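Local coordinates for protein citryl-spermidine/3,4-dihydroxybenzoyl-citryl-spermidine:spermidine ligase (Bacillus anthracis, PDB 3TO3) that condenses spermidine with a citryl-spermidine intermediate at the expense of ATP, a step in making the siderophore petrobactin, at residues 509-515 with 567-572; 73-77 with 521-526; 434-438 with 504-508. All coordinates share one frame; numbering follows the deposited sequence.

Contact 1. Residues 509-515 with 567-572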
loop_
_atom_site.group_PDB
_atom_site.type_symbol
_atom_site.label_atom_id
_atom_site.label_comp_id
_atom_site.label_asym_id
_atom_site.label_seq_id
_atom_site.Cartn_x
_atom_site.Cartn_y
_atom_site.Cartn_z
ATOM N N LEU B 509 18.615 9.381 -30.018
ATOM C CA LEU B 509 17.356 9.549 -30.720
ATOM C C LEU B 509 16.205 9.517 -29.726
ATOM O O LEU B 509 15.342 10.397 -29.746
ATOM C CB LEU B 509 17.152 8.476 -31.805
ATOM C CG LEU B 509 18.193 8.540 -32.920
ATOM C CD1 LEU B 509 17.822 7.525 -34.015
ATOM C CD2 LEU B 509 18.341 9.961 -33.485
ATOM N N ASP B 510 16.215 8.497 -28.874
ATOM C CA ASP B 510 15.134 8.206 -27.942
ATOM C C ASP B 510 15.141 9.084 -26.695
ATOM O O ASP B 510 14.137 9.647 -26.314
ATOM C CB ASP B 510 15.237 6.735 -27.523
ATOM C CG ASP B 510 13.895 6.095 -27.254
ATOM O OD1 ASP B 510 12.928 6.435 -27.947
ATOM O OD2 ASP B 510 13.809 5.223 -26.365
ATOM N N ALA B 511 16.272 9.217 -26.042
ATOM C CA ALA B 511 16.249 9.937 -24.789
ATOM C C ALA B 511 16.386 11.453 -25.020
ATOM O O ALA B 511 15.508 12.236 -24.641
ATOM C CB ALA B 511 17.271 9.405 -23.828
ATOM N N LEU B 512 17.498 11.867 -25.607
ATOM C CA LEU B 512 17.709 13.288 -25.883
ATOM C C LEU B 512 16.602 13.938 -26.731
ATOM O O LEU B 512 16.131 15.028 -26.394
ATOM C CB LEU B 512 19.073 13.520 -26.542
ATOM C CG LEU B 512 19.476 14.983 -26.759
ATOM C CD1 LEU B 512 19.611 15.793 -25.431
ATOM C CD2 LEU B 512 20.781 15.041 -27.573
ATOM N N PHE B 513 16.199 13.276 -27.815
ATOM C CA PHE B 513 15.351 13.898 -28.843
ATOM C C PHE B 513 13.885 13.561 -28.681
ATOM O O PHE B 513 13.117 14.406 -28.290
ATOM C CB PHE B 513 15.836 13.560 -30.257
ATOM C CG PHE B 513 17.078 14.320 -30.661
ATOM C CD1 PHE B 513 17.290 15.606 -30.208
ATOM C CD2 PHE B 513 18.034 13.742 -31.463
ATOM C CE1 PHE B 513 18.421 16.317 -30.563
ATOM C CE2 PHE B 513 19.166 14.434 -31.808
ATOM C CZ PHE B 513 19.367 15.730 -31.357
ATOM N N LEU B 514 13.524 12.312 -28.936
ATOM C CA LEU B 514 12.145 11.884 -28.884
ATOM C C LEU B 514 11.428 12.272 -27.577
ATOM O O LEU B 514 10.383 12.888 -27.631
ATOM C CB LEU B 514 12.047 10.373 -29.176
ATOM C CG LEU B 514 10.656 9.775 -29.430
ATOM C CD1 LEU B 514 10.745 8.396 -30.094
ATOM C CD2 LEU B 514 9.898 9.654 -28.132
ATOM N N PHE B 515 11.971 11.932 -26.413
ATOM C CA PHE B 515 11.260 12.221 -25.146
ATOM C C PHE B 515 11.589 13.565 -24.510
ATOM O O PHE B 515 11.036 13.895 -23.474
ATOM C CB PHE B 515 11.492 11.128 -24.077
ATOM C CG PHE B 515 10.882 9.810 -24.427
ATOM C CD1 PHE B 515 9.508 9.691 -24.604
ATOM C CD2 PHE B 515 11.690 8.673 -24.599
ATOM C CE1 PHE B 515 8.942 8.460 -24.954
ATOM C CE2 PHE B 515 11.133 7.433 -24.940
ATOM C CZ PHE B 515 9.761 7.324 -25.121
ATOM N N PHE B 567 14.037 3.968 -36.409
ATOM C CA PHE B 567 14.698 3.246 -35.338
ATOM C C PHE B 567 13.678 2.792 -34.305
ATOM O O PHE B 567 12.499 3.143 -34.397
ATOM C CB PHE B 567 15.748 4.109 -34.657
ATOM C CG PHE B 567 15.169 5.095 -33.700
ATOM C CD1 PHE B 567 15.181 4.846 -32.340
ATOM C CD2 PHE B 567 14.601 6.263 -34.160
ATOM C CE1 PHE B 567 14.632 5.756 -31.448
ATOM C CE2 PHE B 567 14.058 7.180 -33.282
ATOM C CZ PHE B 567 14.073 6.919 -31.922
ATOM N N TYR B 568 14.162 2.048 -33.312
ATOM C CA TYR B 568 13.315 1.400 -32.314
ATOM C C TYR B 568 13.327 2.183 -31.018
ATOM O O TYR B 568 14.330 2.246 -30.337
ATOM C CB TYR B 568 13.762 -0.053 -32.069
ATOM C CG TYR B 568 13.252 -1.021 -33.120
ATOM C CD1 TYR B 568 12.013 -0.825 -33.713
ATOM C CD2 TYR B 568 14.007 -2.122 -33.534
ATOM C CE1 TYR B 568 11.520 -1.693 -34.688
ATOM C CE2 TYR B 568 13.516 -3.010 -34.514
ATOM C CZ TYR B 568 12.265 -2.776 -35.091
ATOM O OH TYR B 568 11.735 -3.614 -36.062
ATOM N N ALA B 569 12.189 2.791 -30.713
ATOM C CA ALA B 569 11.946 3.513 -29.468
ATOM C C ALA B 569 11.247 2.637 -28.391
ATOM O O ALA B 569 10.394 1.817 -28.695
ATOM C CB ALA B 569 11.098 4.702 -29.763
ATOM N N GLU B 570 11.615 2.850 -27.138
ATOM C CA GLU B 570 11.007 2.193 -25.999
ATOM C C GLU B 570 9.514 2.381 -25.997
ATOM O O GLU B 570 9.048 3.480 -26.211
ATOM C CB GLU B 570 11.540 2.817 -24.710
ATOM C CG GLU B 570 12.964 2.451 -24.362
ATOM C CD GLU B 570 13.144 0.965 -24.104
ATOM O OE1 GLU B 570 12.275 0.367 -23.423
ATOM O OE2 GLU B 570 14.153 0.390 -24.586
ATOM N N GLN B 571 8.766 1.335 -25.673
ATOM C CA GLN B 571 7.357 1.525 -25.431
ATOM C C GLN B 571 7.172 1.557 -23.916
ATOM O O GLN B 571 7.051 0.519 -23.272
ATOM C CB GLN B 571 6.612 0.285 -25.935
ATOM C CG GLN B 571 6.773 -0.008 -27.406
ATOM C CD GLN B 571 6.091 -1.302 -27.798
ATOM O OE1 GLN B 571 6.523 -2.395 -27.409
ATOM N NE2 GLN B 571 5.009 -1.192 -28.565
ATOM N N LEU B 572 6.986 2.746 -23.375
ATOM C CA LEU B 572 6.963 2.934 -21.922
ATOM C C LEU B 572 5.622 2.568 -21.289
ATOM O O LEU B 572 5.569 1.967 -20.226
ATOM C CB LEU B 572 7.313 4.379 -21.588
ATOM C CG LEU B 572 8.674 4.857 -22.122
ATOM C CD1 LEU B 572 8.735 6.366 -22.118
ATOM C CD2 LEU B 572 9.823 4.275 -21.318
#
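The ring of Phe567 lies against Leu509, whose CB sits over one ring face 3.7 Å from the centroid in a CH-pi contact. Leu509 CD1 follows over the same ring, 3.5 Å from Phe567 CD2, as the two side chains run past each other in opposite directions. With CG set between its backbone N and carbonyl carbon (chi1 78°), Phe567 swings its ring off the strand toward the helix. Leu514 CD1 adds an apolar touch to Ala569 CB at 3.7 Å. Farther along, Leu572 CD1 rests over a face of the Phe515 ring, 3.3 Å from CZ, while Leu514 CD2 also packs on that ring.

The polar link is slight: Glu570 N points almost straight at Asp510 OD2, a weak bond of 3.3 Å. Asp510 OD1, buried against Ala569 CB, finds no polar partner anywhere in the model. The Glu570 carboxylate forms a salt bridge with Arg575.

Between Leu509 and Phe515 the helix widens into a pi-type turn, with Leu514 N bonded to Leu509 O at 2.8 Å. Here helix 502-528 packs nearly perpendicular to strand 566-570 of a two-stranded antiparallel sheet, beside the ATP pocket, the Phe515 side chain about 7 Å from ATP.

Contact 2. Residues 73-77 with 521-526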
loop_
_atom_site.group_PDB
_atom_site.type_symbol
_atom_site.label_atom_id
_atom_site.label_comp_id
_atom_site.label_asym_id
_atom_site.label_seq_id
_atom_site.Cartn_x
_atom_site.Cartn_y
_atom_site.Cartn_z
ATOM N N ARG B 73 -3.495 14.299 -34.731
ATOM C CA ARG B 73 -2.543 14.344 -35.816
ATOM C C ARG B 73 -1.437 13.326 -35.569
ATOM O O ARG B 73 -1.126 12.997 -34.417
ATOM C CB ARG B 73 -1.892 15.729 -35.857
ATOM C CG ARG B 73 -2.807 16.899 -36.185
ATOM C CD ARG B 73 -2.108 18.255 -35.908
ATOM N NE ARG B 73 -2.094 18.533 -34.465
ATOM C CZ ARG B 73 -1.286 19.397 -33.856
ATOM N NH1 ARG B 73 -0.359 20.090 -34.534
ATOM N NH2 ARG B 73 -1.401 19.562 -32.553
ATOM N N GLU B 74 -0.815 12.875 -36.655
ATOM C CA GLU B 74 0.438 12.149 -36.591
ATOM C C GLU B 74 1.563 13.086 -37.054
ATOM O O GLU B 74 1.549 13.571 -38.188
ATOM C CB GLU B 74 0.370 10.926 -37.482
ATOM C CG GLU B 74 1.526 9.973 -37.326
ATOM C CD GLU B 74 1.275 8.633 -38.028
ATOM O OE1 GLU B 74 1.269 7.567 -37.351
ATOM O OE2 GLU B 74 1.076 8.651 -39.261
ATOM N N ARG B 75 2.546 13.327 -36.187
ATOM C CA ARG B 75 3.491 14.436 -36.402
ATOM C C ARG B 75 4.799 13.980 -36.987
ATOM O O ARG B 75 5.256 12.879 -36.677
ATOM C CB ARG B 75 3.822 15.049 -35.072
ATOM C CG ARG B 75 2.630 15.374 -34.296
ATOM C CD ARG B 75 2.367 16.806 -34.577
ATOM N NE ARG B 75 2.074 17.410 -33.308
ATOM C CZ ARG B 75 2.394 18.638 -32.961
ATOM N NH1 ARG B 75 3.054 19.440 -33.799
ATOM N NH2 ARG B 75 2.049 19.036 -31.745
ATOM N N ILE B 76 5.427 14.823 -37.806
ATOM C CA ILE B 76 6.698 14.436 -38.397
ATOM C C ILE B 76 7.760 14.228 -37.320
ATOM O O ILE B 76 8.779 13.567 -37.583
ATOM C CB ILE B 76 7.218 15.422 -39.475
ATOM C CG1 ILE B 76 7.914 16.596 -38.816
ATOM C CG2 ILE B 76 6.110 15.906 -40.379
ATOM C CD1 ILE B 76 8.916 17.211 -39.695
ATOM N N THR B 77 7.507 14.676 -36.084
ATOM C CA THR B 77 8.544 14.504 -35.085
ATOM C C THR B 77 8.282 13.112 -34.462
ATOM O O THR B 77 7.576 12.957 -33.483
ATOM C CB THR B 77 8.363 15.633 -33.999
ATOM O OG1 THR B 77 8.763 16.897 -34.545
ATOM C CG2 THR B 77 9.152 15.374 -32.678
ATOM N N ALA B 521 10.045 21.317 -29.912
ATOM C CA ALA B 521 9.597 21.449 -31.292
ATOM C C ALA B 521 8.065 21.506 -31.373
ATOM O O ALA B 521 7.496 22.274 -32.144
ATOM C CB ALA B 521 10.137 20.298 -32.144
ATOM N N PHE B 522 7.395 20.712 -30.558
ATOM C CA PHE B 522 5.936 20.804 -30.473
ATOM C C PHE B 522 5.417 22.177 -30.010
ATOM O O PHE B 522 4.427 22.683 -30.529
ATOM C CB PHE B 522 5.388 19.730 -29.527
ATOM C CG PHE B 522 5.519 18.336 -30.052
ATOM C CD1 PHE B 522 5.382 18.076 -31.397
ATOM C CD2 PHE B 522 5.782 17.285 -29.193
ATOM C CE1 PHE B 522 5.502 16.789 -31.867
ATOM C CE2 PHE B 522 5.917 16.014 -29.657
ATOM C CZ PHE B 522 5.775 15.762 -30.995
ATOM N N VAL B 523 6.071 22.745 -29.002
ATOM C CA VAL B 523 5.685 24.025 -28.454
ATOM C C VAL B 523 5.916 25.123 -29.488
ATOM O O VAL B 523 5.056 25.958 -29.722
ATOM C CB VAL B 523 6.437 24.332 -27.155
ATOM C CG1 VAL B 523 6.272 25.783 -26.795
ATOM C CG2 VAL B 523 5.907 23.467 -26.028
ATOM N N LEU B 524 7.049 25.067 -30.166
ATOM C CA LEU B 524 7.353 26.076 -31.152
ATOM C C LEU B 524 6.337 26.027 -32.297
ATOM O O LEU B 524 5.825 27.073 -32.700
ATOM C CB LEU B 524 8.801 25.951 -31.644
ATOM C CG LEU B 524 9.871 26.220 -30.577
ATOM C CD1 LEU B 524 11.243 26.164 -31.213
ATOM C CD2 LEU B 524 9.674 27.571 -29.820
ATOM N N ALA B 525 6.042 24.825 -32.807
ATOM C CA ALA B 525 5.021 24.671 -33.862
ATOM C C ALA B 525 3.625 25.170 -33.448
ATOM O O ALA B 525 2.961 25.910 -34.189
ATOM C CB ALA B 525 4.916 23.221 -34.345
ATOM N N ASP B 526 3.156 24.751 -32.281
ATOM C CA ASP B 526 1.772 25.063 -31.970
ATOM C C ASP B 526 1.553 26.477 -31.448
ATOM O O ASP B 526 0.505 27.043 -31.648
ATOM C CB ASP B 526 1.154 23.975 -31.092
ATOM C CG ASP B 526 1.211 22.582 -31.767
ATOM O OD1 ASP B 526 0.736 22.433 -32.924
ATOM O OD2 ASP B 526 1.765 21.652 -31.150
#
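Asp526 takes one arginine on each carboxylate oxygen. Arg73 NH1 reaches OD1 of Asp526 at 3.0 Å, on the syn side of that oxygen, which lies close to the plane of the Arg73 guanidinium. Arg75 NH2 gives the shorter bond, 2.7 Å to the syn lone pair of Asp526 OD2, which lies 20° out of the Arg75 guanidinium plane. Both are salt bridges, and the three residues form one salt-bridge network.

Neither arginine relies on Asp526 alone. Arg73 NE has its strongest partner in Asp84, while Arg75 gives NE to Ser82 OG and NH1 to Glu532. These extra acidic partners probably ease the closeness of the two arginines, for Arg73 NH1 lies 3.5 Å above one face of the Arg75 guanidinium. Over the opposite face comes Phe522 CD1, 3.4 Å from Arg75 CZ, its ring turned 41° from the guanidinium plane. Bends at chi2 (-96°) and chi3 fold the Arg75 chain past Phe522 CE1 before its head reaches the aspartate.

Thr77 meets Phe522 through carbon, CB to CE1 at 3.8 Å, leaving OG1 to hydrogen-bond with Glu532 and Trp536.

The contact ties the end of strand 65-74, in the N-terminal antiparallel sheet, and the loop after it to the C-terminal part of helix 502-528. Helix 532-547 flanks both, with Glu532 touching Phe522 and Phe535 packing on Ala521.

Contact 3. Residues 434-438 with 504-508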
loop_
_atom_site.group_PDB
_atom_site.type_symbol
_atom_site.label_atom_id
_atom_site.label_comp_id
_atom_site.label_asym_id
_atom_site.label_seq_id
_atom_site.Cartn_x
_atom_site.Cartn_y
_atom_site.Cartn_z
ATOM N N ILE B 434 30.231 7.539 -24.532
ATOM C CA ILE B 434 29.541 7.574 -23.262
ATOM C C ILE B 434 28.165 8.223 -23.440
ATOM O O ILE B 434 28.073 9.376 -23.842
ATOM C CB ILE B 434 30.331 8.411 -22.267
ATOM C CG1 ILE B 434 31.655 7.731 -21.940
ATOM C CG2 ILE B 434 29.545 8.632 -21.002
ATOM C CD1 ILE B 434 32.467 8.498 -20.941
ATOM N N ALA B 435 27.087 7.500 -23.148
ATOM C CA ALA B 435 25.776 8.124 -23.264
ATOM C C ALA B 435 25.188 8.358 -21.880
ATOM O O ALA B 435 24.839 7.424 -21.166
ATOM C CB ALA B 435 24.871 7.293 -24.098
ATOM N N LEU B 436 25.129 9.623 -21.491
ATOM C CA LEU B 436 24.473 10.022 -20.267
ATOM C C LEU B 436 23.008 9.943 -20.582
ATOM O O LEU B 436 22.617 10.137 -21.737
ATOM C CB LEU B 436 24.868 11.451 -19.906
ATOM C CG LEU B 436 26.394 11.565 -19.756
ATOM C CD1 LEU B 436 26.826 12.986 -19.504
ATOM C CD2 LEU B 436 26.861 10.643 -18.640
ATOM N N GLU B 437 22.193 9.677 -19.568
ATOM C CA GLU B 437 20.773 9.652 -19.798
ATOM C C GLU B 437 20.397 11.132 -19.890
ATOM O O GLU B 437 20.530 11.921 -18.966
ATOM C CB GLU B 437 20.081 9.013 -18.614
ATOM C CG GLU B 437 18.763 8.350 -18.924
ATOM C CD GLU B 437 18.012 7.956 -17.648
ATOM O OE1 GLU B 437 16.865 7.474 -17.763
ATOM O OE2 GLU B 437 18.567 8.137 -16.533
ATOM N N SER B 438 19.938 11.456 -21.075
ATOM C CA SER B 438 19.730 12.787 -21.620
ATOM C C SER B 438 18.300 13.325 -21.555
ATOM O O SER B 438 17.941 14.190 -22.351
ATOM C CB SER B 438 20.419 12.982 -22.972
ATOM O OG SER B 438 20.439 11.773 -23.726
ATOM N N LEU B 504 24.100 3.472 -28.202
ATOM C CA LEU B 504 24.456 4.905 -28.301
ATOM C C LEU B 504 23.486 5.689 -29.190
ATOM O O LEU B 504 23.010 6.781 -28.846
ATOM C CB LEU B 504 25.902 5.110 -28.772
ATOM C CG LEU B 504 27.064 4.419 -28.038
ATOM C CD1 LEU B 504 28.369 4.686 -28.777
ATOM C CD2 LEU B 504 27.174 4.894 -26.597
ATOM N N GLN B 505 23.182 5.128 -30.345
ATOM C CA GLN B 505 22.215 5.757 -31.212
ATOM C C GLN B 505 20.882 5.882 -30.478
ATOM O O GLN B 505 20.264 6.934 -30.480
ATOM C CB GLN B 505 22.060 4.949 -32.480
ATOM C CG GLN B 505 20.959 5.399 -33.387
ATOM C CD GLN B 505 20.396 4.210 -34.115
ATOM O OE1 GLN B 505 20.053 3.212 -33.489
ATOM N NE2 GLN B 505 20.348 4.280 -35.438
ATOM N N GLU B 506 20.435 4.825 -29.824
ATOM C CA GLU B 506 19.152 4.936 -29.151
ATOM C C GLU B 506 19.125 5.982 -28.029
ATOM O O GLU B 506 18.123 6.669 -27.867
ATOM C CB GLU B 506 18.663 3.580 -28.685
ATOM C CG GLU B 506 18.384 2.633 -29.844
ATOM C CD GLU B 506 18.457 1.159 -29.424
ATOM O OE1 GLU B 506 18.792 0.873 -28.242
ATOM O OE2 GLU B 506 18.183 0.291 -30.279
HETATM N N MSE B 507 20.210 6.142 -27.275
HETATM C CA MSE B 507 20.212 7.150 -26.217
HETATM C C MSE B 507 20.085 8.567 -26.787
HETATM O O MSE B 507 19.469 9.456 -26.180
HETATM C CB MSE B 507 21.449 7.053 -25.327
HETATM C CG MSE B 507 21.350 7.891 -24.039
HETATM SE SE MSE B 507 20.126 7.097 -22.711
HETATM C CE MSE B 507 21.382 5.802 -21.919
ATOM N N VAL B 508 20.672 8.789 -27.954
ATOM C CA VAL B 508 20.511 10.075 -28.596
ATOM C C VAL B 508 19.081 10.314 -29.191
ATOM O O VAL B 508 18.423 11.332 -28.900
ATOM C CB VAL B 508 21.620 10.323 -29.636
ATOM C CG1 VAL B 508 21.315 11.578 -30.436
ATOM C CG2 VAL B 508 23.017 10.437 -28.928
#
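Leu504 opens the contact from the helix side, its CD2 branch reaching Ala435 CB at 4.2 Å; Val429 of helix 410-432 touches both residues. One turn on, Met507, modelled as selenomethionine, carries most of the contact. Its CG stands anti to the backbone N (chi1 -168°), which sends the chain out from the helix toward 434-438. CB and CG both press on the Ala435 methyl, each at 3.6 Å, and CG also lies 3.5 Å from Leu436 O. Bends at chi2 and chi3 then curl the end of the chain along the other backbone. There SE passes 3.9 Å from Glu437 CA, and CE comes back to 3.9 Å from Ala435 O.

At the backbone of Met507, its O faces Ser438 OG at 3.5 Å without a hydrogen bond. That hydroxyl donates weakly, over 3.4 Å, to Leu436 O in its own segment, while Ser438 O accepts a hydrogen bond from Asn516 farther along the helix.

The apolar seam thus packs helix 502-528 against the short edge strand 434-435 of a three-stranded mixed sheet and the loop that follows it. This loop leads to the nucleotide site: Glu437 touches Asn442, a magnesium ligand, and its side chain lies about 7 Å from the bound ATP.

Helix 502-528 supplies one side of all three contacts, meeting a different element at each level. Contact 3 lies nearest its start and contact 1 follows directly; their centres are 10 Å apart, and Leu512 N and Phe513 N probably bond back to Met507 O and Val508 O. Both are buried and mainly apolar, differing in their main packing groups: a bent selenomethionine chain in contact 3, aromatic rings in contact 1. Contact 2, toward the end of the helix, is only partly buried and farther from the chain's centre. Its chemistry is ionic, and it joins the N-terminal sheet to the helix, whereas contacts 1 and 3 join elements much closer in sequence.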